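Local coordinates for VC0179-like protein (Escherichia coli, PDB 4XJ6) that probably synthesises cyclic GMP-AMP from two nucleoside triphosphates, as a magnesium-dependent bacterial homologue of cyclic GMP-AMP synthase, at residues A[327-330]-A[331-335]; A[358-361]-A[362-365]. All coordinates share one frame; numbering follows the deposited sequence.

Contact 1 of 2, residues A[327-330]-A[331-335]; sequences RLLP and EEFNR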
loop_
_atom_site.group_PDB
_atom_site.type_symbol
_atom_site.label_atom_id
_atom_site.label_comp_id
_atom_site.label_asym_id
_atom_site.label_seq_id
_atom_site.Cartn_x
_atom_site.Cartn_y
_atom_site.Cartn_z
ATOM N N ARG A 327 -11.544 -20.768 -9.448
ATOM C CA ARG A 327 -12.796 -21.027 -10.151
ATOM C C ARG A 327 -13.815 -19.902 -9.958
ATOM O O ARG A 327 -14.492 -19.495 -10.904
ATOM C CB ARG A 327 -13.398 -22.355 -9.684
ATOM C CG ARG A 327 -14.861 -22.556 -10.060
ATOM C CD ARG A 327 -15.030 -22.934 -11.520
ATOM N NE ARG A 327 -14.997 -24.381 -11.707
ATOM C CZ ARG A 327 -15.907 -25.071 -12.385
ATOM N NH1 ARG A 327 -16.932 -24.448 -12.949
ATOM N NH2 ARG A 327 -15.791 -26.387 -12.500
ATOM N N LEU A 328 -13.908 -19.397 -8.733
ATOM C CA LEU A 328 -14.965 -18.462 -8.363
ATOM C C LEU A 328 -14.537 -16.998 -8.428
ATOM O O LEU A 328 -15.381 -16.100 -8.415
ATOM C CB LEU A 328 -15.469 -18.784 -6.955
ATOM C CG LEU A 328 -16.264 -20.083 -6.824
ATOM C CD1 LEU A 328 -16.691 -20.321 -5.384
ATOM C CD2 LEU A 328 -17.474 -20.046 -7.744
ATOM N N LEU A 329 -13.231 -16.760 -8.497
ATOM C CA LEU A 329 -12.700 -15.397 -8.512
ATOM C C LEU A 329 -13.270 -14.508 -9.629
ATOM O O LEU A 329 -13.602 -13.352 -9.371
ATOM C CB LEU A 329 -11.172 -15.421 -8.613
ATOM C CG LEU A 329 -10.497 -14.074 -8.362
ATOM C CD1 LEU A 329 -10.577 -13.701 -6.885
ATOM C CD2 LEU A 329 -9.057 -14.086 -8.849
ATOM N N PRO A 330 -13.386 -15.029 -10.870
ATOM C CA PRO A 330 -13.933 -14.145 -11.907
ATOM C C PRO A 330 -15.387 -13.746 -11.657
ATOM O O PRO A 330 -15.804 -12.657 -12.054
ATOM C CB PRO A 330 -13.821 -14.987 -13.182
ATOM C CG PRO A 330 -12.776 -15.991 -12.888
ATOM C CD PRO A 330 -12.930 -16.309 -11.444
ATOM N N GLU A 331 -16.147 -14.618 -11.002
ATOM C CA GLU A 331 -17.552 -14.340 -10.731
ATOM C C GLU A 331 -17.704 -13.328 -9.604
ATOM O O GLU A 331 -18.685 -12.587 -9.554
ATOM C CB GLU A 331 -18.301 -15.628 -10.394
ATOM C CG GLU A 331 -18.346 -16.627 -11.538
ATOM C CD GLU A 331 -18.980 -16.055 -12.795
ATOM O OE1 GLU A 331 -19.936 -15.257 -12.681
ATOM O OE2 GLU A 331 -18.517 -16.404 -13.901
ATOM N N GLU A 332 -16.730 -13.302 -8.700
ATOM C CA GLU A 332 -16.712 -12.309 -7.635
ATOM C C GLU A 332 -16.570 -10.909 -8.206
ATOM O O GLU A 332 -17.280 -9.988 -7.801
ATOM C CB GLU A 332 -15.575 -12.585 -6.657
ATOM C CG GLU A 332 -15.879 -13.691 -5.684
ATOM C CD GLU A 332 -17.145 -13.430 -4.898
ATOM O OE1 GLU A 332 -17.326 -12.290 -4.420
ATOM O OE2 GLU A 332 -17.963 -14.360 -4.767
ATOM N N PHE A 333 -15.647 -10.759 -9.150
ATOM C CA PHE A 333 -15.404 -9.473 -9.789
ATOM C C PHE A 333 -16.500 -9.137 -10.796
ATOM O O PHE A 333 -16.694 -7.973 -11.141
ATOM C CB PHE A 333 -14.031 -9.468 -10.464
ATOM C CG PHE A 333 -12.887 -9.288 -9.504
ATOM C CD1 PHE A 333 -12.488 -10.322 -8.679
ATOM C CD2 PHE A 333 -12.216 -8.077 -9.423
ATOM C CE1 PHE A 333 -11.441 -10.154 -7.790
ATOM C CE2 PHE A 333 -11.169 -7.902 -8.538
ATOM C CZ PHE A 333 -10.782 -8.947 -7.717
ATOM N N ASN A 334 -17.217 -10.157 -11.262
ATOM C CA ASN A 334 -18.383 -9.945 -12.113
ATOM C C ASN A 334 -19.569 -9.457 -11.292
ATOM O O ASN A 334 -20.398 -8.686 -11.772
ATOM C CB ASN A 334 -18.752 -11.227 -12.862
ATOM C CG ASN A 334 -17.951 -11.403 -14.135
ATOM O OD1 ASN A 334 -17.576 -10.426 -14.785
ATOM N ND2 ASN A 334 -17.688 -12.651 -14.502
ATOM N N ARG A 335 -19.639 -9.915 -10.047
ATOM C CA ARG A 335 -20.661 -9.459 -9.112
ATOM C C ARG A 335 -20.359 -8.050 -8.625
ATOM O O ARG A 335 -21.251 -7.325 -8.183
ATOM C CB ARG A 335 -20.759 -10.396 -7.909
ATOM C CG ARG A 335 -21.443 -11.721 -8.186
ATOM C CD ARG A 335 -21.498 -12.563 -6.921
ATOM N NE ARG A 335 -22.289 -13.776 -7.098
ATOM C CZ ARG A 335 -22.556 -14.639 -6.123
ATOM N NH1 ARG A 335 -22.094 -14.422 -4.899
ATOM N NH2 ARG A 335 -23.286 -15.719 -6.371
#
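L329 and F333 meet one helical turn apart, their side chains running alongside each other in the same direction. CD1 of L329 lies 3.8 Å from CE1 of F333. With chi1 near -169°, the leucine branch swings away from the backbone N and toward the ring. The ring of F333 also turns an edge to the backbone: its CD1 is 3.3 Å from L329 O, which sits near the ring plane. Both residues face inward. M366 of helix 357-377 and A303 of helix 297-310 touch each of them, and F349 meets the F333 ring edge-to-face.

Residues 327-335 lie in the later part of helix 318-335, in the C-terminal domain of this DncV-like enzyme, and the helix is kinked at P330. The proline ring leaves N of P330 without a hydrogen to give to the turn before. The backbone bonding is mixed here. E332 N bonds to L328 O at 3.1 Å, but E331 N also makes a weak bond to L328 O. F333 N reaches L329 O by a weak bond of 3.3 Å, and E332 N adds another weak one to that oxygen. Past the proline, N334 N bonds to P330 O at 3.0 Å.

Two side-chain polar groups find their partners outside the turn. OE2 of E332 forms a salt bridge with R310. The amide of N334 folds back over P330 O, with ND2 3.1 Å away at an angle too poor for a hydrogen bond, while OD1 accepts from R360 NH1.

Contact 2 of 2, residues A[358-361]-A[362-365]; sequences HHRA and IVET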
loop_
_atom_site.group_PDB
_atom_site.type_symbol
_atom_site.label_atom_id
_atom_site.label_comp_id
_atom_site.label_asym_id
_atom_site.label_seq_id
_atom_site.Cartn_x
_atom_site.Cartn_y
_atom_site.Cartn_z
ATOM N N HIS A 358 -11.022 -2.240 -19.503
ATOM C CA HIS A 358 -9.885 -2.501 -18.628
ATOM C C HIS A 358 -10.270 -3.495 -17.540
ATOM O O HIS A 358 -9.462 -4.327 -17.125
ATOM C CB HIS A 358 -9.372 -1.200 -18.007
ATOM C CG HIS A 358 -9.173 -0.094 -18.998
ATOM N ND1 HIS A 358 -10.069 0.941 -19.146
ATOM C CD2 HIS A 358 -8.182 0.136 -19.892
ATOM C CE1 HIS A 358 -9.639 1.765 -20.086
ATOM N NE2 HIS A 358 -8.496 1.298 -20.555
ATOM N N HIS A 359 -11.513 -3.400 -17.080
ATOM C CA HIS A 359 -12.037 -4.344 -16.101
ATOM C C HIS A 359 -12.140 -5.743 -16.697
ATOM O O HIS A 359 -11.805 -6.732 -16.046
ATOM C CB HIS A 359 -13.410 -3.891 -15.591
ATOM C CG HIS A 359 -13.370 -2.644 -14.764
ATOM N ND1 HIS A 359 -13.976 -1.469 -15.157
ATOM C CD2 HIS A 359 -12.810 -2.391 -13.558
ATOM C CE1 HIS A 359 -13.787 -0.547 -14.232
ATOM N NE2 HIS A 359 -13.082 -1.080 -13.250
ATOM N N ARG A 360 -12.610 -5.817 -17.938
ATOM C CA ARG A 360 -12.783 -7.094 -18.623
ATOM C C ARG A 360 -11.449 -7.803 -18.832
ATOM O O ARG A 360 -11.365 -9.023 -18.708
ATOM C CB ARG A 360 -13.489 -6.896 -19.969
ATOM C CG ARG A 360 -14.925 -6.406 -19.856
ATOM C CD ARG A 360 -15.682 -7.179 -18.787
ATOM N NE ARG A 360 -15.666 -8.620 -19.023
ATOM C CZ ARG A 360 -16.127 -9.521 -18.160
ATOM N NH1 ARG A 360 -16.638 -9.131 -17.001
ATOM N NH2 ARG A 360 -16.075 -10.812 -18.455
ATOM N N ALA A 361 -10.413 -7.030 -19.145
ATOM C CA ALA A 361 -9.076 -7.582 -19.334
ATOM C C ALA A 361 -8.609 -8.291 -18.069
ATOM O O ALA A 361 -7.976 -9.344 -18.129
ATOM C CB ALA A 361 -8.098 -6.487 -19.721
ATOM N N ILE A 362 -8.939 -7.704 -16.923
ATOM C CA ILE A 362 -8.606 -8.286 -15.629
ATOM C C ILE A 362 -9.371 -9.589 -15.389
ATOM O O ILE A 362 -8.788 -10.601 -14.999
ATOM C CB ILE A 362 -8.907 -7.300 -14.480
ATOM C CG1 ILE A 362 -7.984 -6.083 -14.561
ATOM C CG2 ILE A 362 -8.760 -7.988 -13.139
ATOM C CD1 ILE A 362 -8.253 -5.043 -13.496
ATOM N N VAL A 363 -10.678 -9.555 -15.636
ATOM C CA VAL A 363 -11.546 -10.706 -15.400
ATOM C C VAL A 363 -11.198 -11.870 -16.325
ATOM O O VAL A 363 -11.197 -13.028 -15.904
ATOM C CB VAL A 363 -13.030 -10.335 -15.590
ATOM C CG1 VAL A 363 -13.926 -11.534 -15.313
ATOM C CG2 VAL A 363 -13.405 -9.169 -14.682
ATOM N N GLU A 364 -10.897 -11.562 -17.582
ATOM C CA GLU A 364 -10.550 -12.596 -18.547
ATOM C C GLU A 364 -9.187 -13.199 -18.228
ATOM O O GLU A 364 -8.921 -14.355 -18.557
ATOM C CB GLU A 364 -10.570 -12.039 -19.969
ATOM C CG GLU A 364 -11.959 -11.624 -20.441
ATOM C CD GLU A 364 -12.063 -11.539 -21.950
ATOM O OE1 GLU A 364 -11.181 -12.095 -22.637
ATOM O OE2 GLU A 364 -13.025 -10.918 -22.451
ATOM N N THR A 365 -8.325 -12.414 -17.588
ATOM C CA THR A 365 -7.044 -12.927 -17.115
ATOM C C THR A 365 -7.273 -13.852 -15.928
ATOM O O THR A 365 -6.626 -14.887 -15.796
ATOM C CB THR A 365 -6.079 -11.795 -16.701
ATOM O OG1 THR A 365 -5.807 -10.954 -17.829
ATOM C CG2 THR A 365 -4.767 -12.377 -16.180
HETATM O O HOH W 1 -15.047 -9.731 -21.399
#
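R360 and V363 cross at an angle on the first turns of helix 357-377, part of the C-terminal domain. CB of V363 lies over one face of the R360 guanidinium, 3.9 Å above its plane and offset toward the rim. The arginine chain bends at chi2 and chi3 (-45° and -56°), which carries the flat group back beside the valine. Its N-H groups are used in different ways. R360 NE gives its hydrogen to a water at 2.7 Å, in the guanidinium plane. The same water donates to E364 OE2 at 2.6 Å and so bridges arginine and glutamate, whose charged atoms do not touch. NH1 of R360, besides its bond to N334, also bonds ND1 of H355. The ring of H359 meets F349 edge-to-face.

The main-chain acceptors take i to i+4 bonds. V363 N bonds to H359 O, and E364 N bonds to R360 O at 2.8 Å. The bond from I362 N to H358 O is weak, at 3.4 Å.

A361 O accepts twice from T365. T365 N bonds to A361 O at 3.1 Å, from above the carbonyl plane. With chi1 at -61° holding the hydroxyl on the side of its own backbone N, T365 OG1 donates to A361 O at 2.7 Å, from the opposite face of that plane.

How the contacts relate
Contact 1 (327-335) comes first along the chain and contact 2 (358-365) second. They lie near the end of helix 318-335 and the start of helix 357-377, two successive helices of the C-terminal domain. Their centres are about 11 Å apart, on the same side of the chain's centre. They touch directly: the side-chain bond between N334 and R360 joins the two helices, and V363 packs against P330, F333 and N334. F349, between the two helices in sequence, meets rings from both contacts. The side chains of F333 and H359 are each about 11 Å from a bound 3'-deoxy-GTP, so this helix pair lies near the nucleotide pocket without lining it here.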